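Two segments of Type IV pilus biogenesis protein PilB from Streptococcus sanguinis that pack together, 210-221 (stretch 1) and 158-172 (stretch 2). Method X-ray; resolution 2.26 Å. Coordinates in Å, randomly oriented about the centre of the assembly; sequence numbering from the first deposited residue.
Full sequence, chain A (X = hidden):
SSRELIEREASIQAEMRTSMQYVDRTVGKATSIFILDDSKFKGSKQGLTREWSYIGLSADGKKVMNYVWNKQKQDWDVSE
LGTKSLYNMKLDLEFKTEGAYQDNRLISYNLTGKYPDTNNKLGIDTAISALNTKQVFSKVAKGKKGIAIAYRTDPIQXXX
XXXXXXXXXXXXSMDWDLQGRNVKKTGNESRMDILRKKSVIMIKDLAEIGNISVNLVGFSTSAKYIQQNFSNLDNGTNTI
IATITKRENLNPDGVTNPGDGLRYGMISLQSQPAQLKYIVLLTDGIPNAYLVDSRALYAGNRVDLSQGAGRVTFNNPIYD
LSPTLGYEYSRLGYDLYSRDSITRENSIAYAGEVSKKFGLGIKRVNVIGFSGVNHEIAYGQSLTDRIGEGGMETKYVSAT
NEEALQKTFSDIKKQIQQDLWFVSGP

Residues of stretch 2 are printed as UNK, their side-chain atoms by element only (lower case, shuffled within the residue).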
# COMPACT_ATOMS: atom_id res chain seq x y z
N GLY A 210 -12.57 1.48 6.85
CA GLY A 210 -13.22 2.75 7.14
C GLY A 210 -12.49 3.97 6.61
O GLY A 210 -11.27 3.94 6.44
N ASN A 211 -13.24 5.04 6.33
CA ASN A 211 -12.66 6.33 5.94
C ASN A 211 -11.91 6.22 4.61
O ASN A 211 -10.78 6.69 4.44
CB ASN A 211 -11.74 6.87 7.04
CG ASN A 211 -12.20 8.20 7.57
OD1 ASN A 211 -13.28 8.69 7.20
ND2 ASN A 211 -11.39 8.81 8.43
N ILE A 212 -12.58 5.61 3.64
CA ILE A 212 -11.92 5.12 2.44
C ILE A 212 -12.90 5.25 1.29
O ILE A 212 -13.98 4.66 1.32
CB ILE A 212 -11.43 3.67 2.62
CG1 ILE A 212 -10.93 3.06 1.31
CG2 ILE A 212 -12.49 2.81 3.30
CD1 ILE A 212 -9.93 1.93 1.56
N SER A 213 -12.54 6.06 0.29
CA SER A 213 -13.39 6.25 -0.86
C SER A 213 -12.72 5.75 -2.13
O SER A 213 -11.49 5.64 -2.22
CB SER A 213 -13.81 7.73 -1.02
OG SER A 213 -12.77 8.58 -0.60
N VAL A 214 -13.55 5.41 -3.11
CA VAL A 214 -13.11 4.75 -4.32
C VAL A 214 -13.84 5.36 -5.51
O VAL A 214 -14.94 5.91 -5.37
CB VAL A 214 -13.37 3.22 -4.24
CG1 VAL A 214 -12.88 2.64 -2.91
CG2 VAL A 214 -14.85 2.92 -4.39
N ASN A 215 -13.21 5.30 -6.68
CA ASN A 215 -13.90 5.55 -7.94
C ASN A 215 -13.44 4.49 -8.93
O ASN A 215 -12.56 3.68 -8.63
CB ASN A 215 -13.68 6.97 -8.47
CG ASN A 215 -12.28 7.18 -9.05
OD1 ASN A 215 -11.35 6.44 -8.73
ND2 ASN A 215 -12.13 8.20 -9.93
N LEU A 216 -14.02 4.50 -10.12
CA LEU A 216 -13.79 3.44 -11.09
C LEU A 216 -13.48 4.05 -12.45
O LEU A 216 -14.29 4.83 -12.97
CB LEU A 216 -15.02 2.52 -11.17
CG LEU A 216 -14.79 1.26 -12.02
CD1 LEU A 216 -13.57 0.47 -11.51
CD2 LEU A 216 -16.05 0.38 -12.09
N VAL A 217 -12.32 3.70 -13.01
CA VAL A 217 -11.92 4.10 -14.35
C VAL A 217 -11.81 2.85 -15.20
O VAL A 217 -11.19 1.86 -14.79
CB VAL A 217 -10.58 4.87 -14.34
CG1 VAL A 217 -10.05 5.10 -15.79
CG2 VAL A 217 -10.69 6.19 -13.59
N GLY A 218 -12.40 2.89 -16.39
CA GLY A 218 -12.19 1.87 -17.39
C GLY A 218 -11.28 2.41 -18.47
O GLY A 218 -11.21 3.61 -18.71
N PHE A 219 -10.57 1.51 -19.14
CA PHE A 219 -9.77 1.96 -20.27
C PHE A 219 -9.67 0.82 -21.25
O PHE A 219 -9.61 -0.35 -20.87
CB PHE A 219 -8.35 2.43 -19.85
CG PHE A 219 -7.41 1.30 -19.46
CD1 PHE A 219 -6.62 0.68 -20.41
CD2 PHE A 219 -7.31 0.90 -18.12
CE1 PHE A 219 -5.76 -0.35 -20.05
CE2 PHE A 219 -6.44 -0.13 -17.75
CZ PHE A 219 -5.66 -0.75 -18.71
N SER A 220 -9.68 1.17 -22.52
CA SER A 220 -9.33 0.24 -23.57
C SER A 220 -8.61 1.04 -24.64
O SER A 220 -7.46 1.45 -24.43
CB SER A 220 -10.57 -0.47 -24.12
OG SER A 220 -11.52 0.46 -24.60
N THR A 221 -9.25 1.23 -25.79
CA THR A 221 -8.70 2.13 -26.79
C THR A 221 -8.42 3.50 -26.19
O THR A 221 -7.41 4.15 -26.50
CB THR A 221 -9.65 2.21 -27.98
OG1 THR A 221 -9.73 0.92 -28.61
CG2 THR A 221 -9.17 3.24 -29.01
N UNK A 158 -10.36 8.76 14.66
CA UNK A 158 -10.12 9.79 13.66
C UNK A 158 -8.88 9.52 12.82
O UNK A 158 -7.90 10.28 12.89
N UNK A 159 -8.91 8.46 12.01
CA UNK A 159 -7.78 8.16 11.15
C UNK A 159 -7.81 9.07 9.91
O UNK A 159 -8.67 9.93 9.75
c UNK A 159 -7.78 6.68 10.76
o UNK A 159 -9.59 4.47 11.11
c UNK A 159 -8.85 6.29 9.73
c UNK A 159 -9.44 4.90 9.97
n UNK A 159 -9.77 4.20 8.89
N UNK A 160 -6.83 8.87 9.03
CA UNK A 160 -6.74 9.63 7.80
C UNK A 160 -7.76 9.14 6.78
O UNK A 160 -8.35 8.05 6.91
s UNK A 160 -4.98 11.62 9.15
c UNK A 160 -5.32 9.55 7.25
c UNK A 160 -5.32 10.76 10.70
c UNK A 160 -4.30 10.29 8.11
N UNK A 161 -8.01 9.97 5.78
CA UNK A 161 -8.85 9.55 4.66
C UNK A 161 -7.99 8.89 3.60
O UNK A 161 -6.81 9.19 3.44
n UNK A 161 -9.80 12.79 5.37
c UNK A 161 -10.29 11.57 5.15
o UNK A 161 -11.24 11.11 5.79
c UNK A 161 -9.61 10.74 4.08
N UNK A 162 -8.60 7.95 2.88
CA UNK A 162 -7.91 7.16 1.87
C UNK A 162 -8.74 7.16 0.60
O UNK A 162 -9.94 6.85 0.63
c UNK A 162 -6.66 5.68 3.50
c UNK A 162 -7.67 5.71 2.35
c UNK A 162 -6.59 4.32 4.21
c UNK A 162 -7.24 4.84 1.19
N UNK A 163 -8.11 7.47 -0.52
CA UNK A 163 -8.75 7.38 -1.82
C UNK A 163 -8.07 6.30 -2.65
O UNK A 163 -6.84 6.17 -2.63
c UNK A 163 -8.70 8.71 -2.56
N UNK A 164 -8.88 5.51 -3.35
CA UNK A 164 -8.39 4.42 -4.18
C UNK A 164 -9.04 4.56 -5.53
O UNK A 164 -10.27 4.55 -5.64
c UNK A 164 -8.70 3.04 -3.57
c UNK A 164 -8.17 1.95 -4.49
c UNK A 164 -8.11 2.91 -2.17
N UNK A 165 -8.24 4.71 -6.57
CA UNK A 165 -8.77 4.73 -7.92
C UNK A 165 -8.51 3.38 -8.57
O UNK A 165 -7.36 2.96 -8.70
o UNK A 165 -8.85 5.88 -10.02
c UNK A 165 -8.17 5.86 -8.77
N UNK A 166 -9.60 2.70 -8.94
CA UNK A 166 -9.53 1.46 -9.69
C UNK A 166 -9.52 1.78 -11.17
O UNK A 166 -10.39 2.51 -11.65
c UNK A 166 -11.32 0.43 -6.94
c UNK A 166 -10.63 -0.09 -8.03
c UNK A 166 -9.84 -1.21 -7.85
c UNK A 166 -9.73 -1.82 -6.60
c UNK A 166 -10.73 0.57 -9.37
c UNK A 166 -10.43 -1.29 -5.52
c UNK A 166 -11.22 -0.17 -5.70
N UNK A 167 -8.57 1.18 -11.89
CA UNK A 167 -8.34 1.49 -13.29
C UNK A 167 -8.26 0.17 -14.03
O UNK A 167 -7.23 -0.52 -13.98
c UNK A 167 -7.26 3.67 -12.81
c UNK A 167 -6.79 2.53 -14.98
c UNK A 167 -7.08 2.34 -13.50
N UNK A 168 -9.34 -0.19 -14.73
CA UNK A 168 -9.55 -1.55 -15.21
C UNK A 168 -9.51 -1.61 -16.73
O UNK A 168 -10.26 -0.89 -17.40
c UNK A 168 -10.89 -2.46 -13.22
c UNK A 168 -9.73 -2.45 -12.46
c UNK A 168 -10.88 -2.11 -14.69
c UNK A 168 -10.96 -3.13 -10.52
c UNK A 168 -9.76 -2.78 -11.11
c UNK A 168 -12.08 -2.81 -12.60
c UNK A 168 -12.12 -3.14 -11.27
N UNK A 169 -8.67 -2.49 -17.26
CA UNK A 169 -8.64 -2.80 -18.67
C UNK A 169 -10.01 -3.35 -19.10
O UNK A 169 -10.53 -4.30 -18.50
c UNK A 169 -7.51 -3.81 -18.91
c UNK A 169 -7.23 -4.12 -20.38
o UNK A 169 -6.08 -4.49 -20.67
o UNK A 169 -8.13 -4.07 -21.24
N UNK A 170 -10.61 -2.73 -20.12
CA UNK A 170 -11.88 -3.16 -20.70
C UNK A 170 -11.73 -3.47 -22.18
O UNK A 170 -12.69 -3.34 -22.94
c UNK A 170 -13.18 -1.75 -19.02
o UNK A 170 -12.76 -0.95 -21.26
c UNK A 170 -13.00 -2.13 -20.49
N UNK A 171 -10.55 -3.91 -22.60
CA UNK A 171 -10.36 -4.26 -24.00
C UNK A 171 -11.18 -5.51 -24.39
O UNK A 171 -11.73 -6.22 -23.55
o UNK A 171 -8.38 -5.61 -23.64
c UNK A 171 -8.88 -4.47 -24.30
N UNK A 172 -11.25 -5.76 -25.70
CA UNK A 172 -12.06 -6.86 -26.20
C UNK A 172 -11.62 -8.23 -25.71
O UNK A 172 -12.45 -9.12 -25.52

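Position 158 has no side-chain atoms, and its phi/psi of 100/66 would jam a CB against the preceding carbonyl: Gly158. Position 159 carries three carbons, the third holding one oxygen and one nitrogen. The CA-to-CB bond points sideways, but the end of the chain comes nearer to stretch 1, its nitrogen 2.9 Å from Gly210 O. An amide on this longer chain is Gln159. Position 160 has two carbons, a sulfur and a last carbon, unbranched and starting away from stretch 1: Met160.

Position 161 has two carbons, the second carrying one oxygen and one nitrogen, the shorter amide: Asn161. Its OD1 lies 3.5 Å from Asn211 OD1, two acceptors that cannot bond. Position 162 opens the strand with four carbons, forked at the first, one arm two carbons long. This is Ile162, whose CG2 meets Ile212 CD1 at 4.0 Å. Position 163 has a single carbon, hence Ala163, beside Ser213.

Position 164 is one carbon carrying two more: Val164, with CB 4.3 Å from Val214 CG1. Position 165 has one carbon, then one oxygen, which approaches the Asn215 amide. It is Ser165, and its OG donates to Asn215 OD1 at 2.9 Å. Position 166 shows one carbon and a six-carbon ring with no oxygen: Phe166. Val214 CB and Asn215 O sit at the ring's edge, while Leu216 CD1 lies 3.6 Å from Phe166 CB.

Position 167 is another three-carbon fork, Val167, with CG2 3.8 Å from Val217 CB and CG1 3.6 Å from Phe219 CD2. Position 168 repeats the all-carbon ring: Phe168, its CD2 3.8 Å from Leu216 CD1. Position 169 has two carbons, the second carrying two oxygens: Asp169. Its CA lies over one face of the Phe219 ring, 3.8 Å from the centroid.

Position 170 forks into one oxygen and one carbon: Thr170. Its CG2 is 4.1 Å from Gly218 CA. Position 171, one carbon then one oxygen, is Ser171, whose N and OG both donate to Asp169 OD1; position 172, without side-chain atoms, is Gly172.

The contact is a parallel ladder. Asn211 uses its O, and Ser213, Asn215, Val217 and Phe219 use both N and O, alternating with even residues of stretch 2, from Ile162 N to Asn211 O (3.0 Å) through Thr170 N to Phe219 O (2.7 Å). Pairing sorts the side chains: Ile212, Val214 and Leu216 share an apolar face with Ile162, Val164, Phe166 and Phe168, while the other mixes Ser165–Asn215 polarity with Val167, Val217 and Phe219.

Stretch 2 (158-172) GQMNIAVSFVFDTSG
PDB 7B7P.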